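Local coordinates for putative hemin storage protein (Bordetella bronchiseptica, PDB 6AU1) that cleaves deacetylated poly-beta-1,6-N-acetylglucosamine through its glycoside hydrolase domain, the part present here, and can disrupt bacterial biofilms, at residues D73-V78 and A152-L157. Sequence-based numbering, arbitrary orientation.
Sequences DLFNRV and AHFDGL
Phe75 and Ala152 meet in a TIM-barrel-like glycoside hydrolase domain, where the first turn of helix 75-86 lies against the loop that leads from the end of helix 135-151 into strand 156-159. The methyl group of Ala152 sits at the edge of the Phe75 ring, in its plane, with CB 3.6 Å from CD2 of Phe75. The same methyl also abuts the start of the helix, its CB lying 3.9 Å from CA of Asn76. A side chain no larger than a methyl suits this place, because here the backbones come close, with the CA atoms of Asn76 and Ala152 4.7 Å apart.

With CG anti to the backbone N (chi1 -179°), the Phe75 ring extends from the helix with its CD2-CE2 edge facing the loop, CD2 lying against Ala152 and CE2 reaching on to Phe154. The two rings form an offset edge-to-face pair, the edge of Phe75 turned to the face of Phe154, with planes at 79° and centroids 6.0 Å apart. CE2 of Phe75 comes within 3.9 Å of CD1 of Phe154. Large, flat, apolar side chains fit this buried layer between helix and barrel wall, and both phenylalanines also touch Ala92 of strand 89-94, the parallel neighbour of strand 156-159.

No direct hydrogen bond crosses between the two segments, but a water links their backbones. The loop is also held by Gln224, whose NE2 donates to Ala152 O while its OE1 accepts from Phe154 N. Spanning from one backbone to the other, the water accepts a hydrogen bond from His153 N at 2.8 Å and donates a longer one, 3.2 Å, to the carbonyl O of Asn76.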
loop_
_atom_site.group_PDB
_atom_site.type_symbol
_atom_site.label_atom_id
_atom_site.label_comp_id
_atom_site.label_asym_id
_atom_site.label_seq_id
_atom_site.Cartn_x
_atom_site.Cartn_y
_atom_site.Cartn_z
ATOM N N ASP A 73 21.101 -3.622 1.617
ATOM C CA ASP A 73 20.851 -3.853 0.197
ATOM C C ASP A 73 20.153 -5.198 0.052
ATOM O O ASP A 73 20.805 -6.225 -0.172
ATOM C CB ASP A 73 22.160 -3.826 -0.601
ATOM C CG ASP A 73 21.936 -3.671 -2.091
ATOM O OD1 ASP A 73 20.778 -3.789 -2.549
ATOM O OD2 ASP A 73 22.929 -3.440 -2.818
ATOM N N LEU A 74 18.828 -5.196 0.178
ATOM C CA LEU A 74 18.125 -6.438 0.458
ATOM C C LEU A 74 16.982 -6.715 -0.505
ATOM O O LEU A 74 16.666 -7.873 -0.767
ATOM C CB LEU A 74 17.598 -6.406 1.902
ATOM C CG LEU A 74 16.966 -7.652 2.511
ATOM C CD1 LEU A 74 17.909 -8.841 2.418
ATOM C CD2 LEU A 74 16.616 -7.363 3.977
ATOM N N PHE A 75 16.331 -5.669 -1.013
ATOM C CA PHE A 75 15.159 -5.906 -1.858
ATOM C C PHE A 75 15.503 -6.722 -3.111
ATOM O O PHE A 75 14.796 -7.681 -3.446
ATOM C CB PHE A 75 14.486 -4.594 -2.282
ATOM C CG PHE A 75 13.266 -4.816 -3.130
ATOM C CD1 PHE A 75 12.042 -5.070 -2.536
ATOM C CD2 PHE A 75 13.358 -4.840 -4.518
ATOM C CE1 PHE A 75 10.898 -5.300 -3.314
ATOM C CE2 PHE A 75 12.236 -5.084 -5.307
ATOM C CZ PHE A 75 11.001 -5.319 -4.705
ATOM N N ASN A 76 16.573 -6.350 -3.810
ATOM C CA ASN A 76 16.906 -7.047 -5.049
ATOM C C ASN A 76 17.121 -8.544 -4.811
ATOM O O ASN A 76 16.637 -9.380 -5.581
ATOM C CB ASN A 76 18.153 -6.436 -5.719
ATOM C CG ASN A 76 19.440 -6.687 -4.933
ATOM O OD1 ASN A 76 19.509 -6.419 -3.731
ATOM N ND2 ASN A 76 20.468 -7.221 -5.616
ATOM N N ARG A 77 17.832 -8.898 -3.747
ATOM C CA ARG A 77 18.177 -10.311 -3.589
ATOM C C ARG A 77 16.986 -11.138 -3.079
ATOM O O ARG A 77 16.831 -12.291 -3.464
ATOM C CB ARG A 77 19.402 -10.473 -2.686
ATOM C CG ARG A 77 19.167 -10.219 -1.216
ATOM C CD ARG A 77 20.452 -9.676 -0.558
ATOM N NE ARG A 77 21.678 -10.371 -0.980
ATOM C CZ ARG A 77 22.229 -11.402 -0.342
ATOM N NH1 ARG A 77 21.659 -11.893 0.752
ATOM N NH2 ARG A 77 23.355 -11.946 -0.798
ATOM N N VAL A 78 16.111 -10.539 -2.279
ATOM C CA VAL A 78 14.920 -11.258 -1.827
ATOM C C VAL A 78 13.954 -11.421 -2.993
ATOM O O VAL A 78 13.357 -12.484 -3.168
ATOM C CB VAL A 78 14.245 -10.549 -0.652
ATOM C CG1 VAL A 78 12.956 -11.261 -0.247
ATOM C CG2 VAL A 78 15.231 -10.482 0.532
ATOM N N ALA A 152 16.607 -3.217 -9.101
ATOM C CA ALA A 152 16.014 -4.532 -8.919
ATOM C C ALA A 152 15.092 -4.904 -10.065
ATOM O O ALA A 152 14.625 -4.045 -10.807
ATOM C CB ALA A 152 15.251 -4.586 -7.598
ATOM N N HIS A 153 14.837 -6.199 -10.183
ATOM C CA HIS A 153 13.918 -6.736 -11.170
ATOM C C HIS A 153 12.669 -7.236 -10.462
ATOM O O HIS A 153 12.758 -8.034 -9.531
ATOM C CB HIS A 153 14.584 -7.869 -11.950
ATOM C CG HIS A 153 13.707 -8.484 -12.992
ATOM N ND1 HIS A 153 13.065 -9.690 -12.808
ATOM C CD2 HIS A 153 13.361 -8.059 -14.231
ATOM C CE1 HIS A 153 12.362 -9.982 -13.888
ATOM N NE2 HIS A 153 12.524 -9.008 -14.765
ATOM N N PHE A 154 11.502 -6.769 -10.895
ATOM C CA PHE A 154 10.250 -7.172 -10.252
ATOM C C PHE A 154 9.103 -7.063 -11.246
ATOM O O PHE A 154 9.284 -6.547 -12.347
ATOM C CB PHE A 154 9.969 -6.331 -9.003
ATOM C CG PHE A 154 10.154 -4.861 -9.209
ATOM C CD1 PHE A 154 11.395 -4.270 -9.018
ATOM C CD2 PHE A 154 9.088 -4.066 -9.601
ATOM C CE1 PHE A 154 11.567 -2.909 -9.214
ATOM C CE2 PHE A 154 9.255 -2.712 -9.794
ATOM C CZ PHE A 154 10.495 -2.131 -9.602
ATOM N N ASP A 155 7.935 -7.560 -10.855
ATOM C CA ASP A 155 6.838 -7.772 -11.795
ATOM C C ASP A 155 5.722 -6.748 -11.682
ATOM O O ASP A 155 4.908 -6.600 -12.597
ATOM C CB ASP A 155 6.266 -9.168 -11.589
ATOM C CG ASP A 155 7.318 -10.239 -11.719
ATOM O OD1 ASP A 155 7.810 -10.423 -12.856
ATOM O OD2 ASP A 155 7.668 -10.876 -10.696
ATOM N N GLY A 156 5.663 -6.067 -10.551
ATOM C CA GLY A 156 4.603 -5.101 -10.331
ATOM C C GLY A 156 4.949 -4.113 -9.247
ATOM O O GLY A 156 6.001 -4.213 -8.607
ATOM N N LEU A 157 4.051 -3.155 -9.041
ATOM C CA LEU A 157 4.177 -2.193 -7.949
ATOM C C LEU A 157 2.954 -2.273 -7.059
ATOM O O LEU A 157 1.826 -2.361 -7.559
ATOM C CB LEU A 157 4.303 -0.760 -8.476
ATOM C CG LEU A 157 5.550 -0.313 -9.221
ATOM C CD1 LEU A 157 5.249 1.027 -9.879
ATOM C CD2 LEU A 157 6.742 -0.203 -8.254
HETATM O O HOH W 1 15.443 -8.050 -8.181
#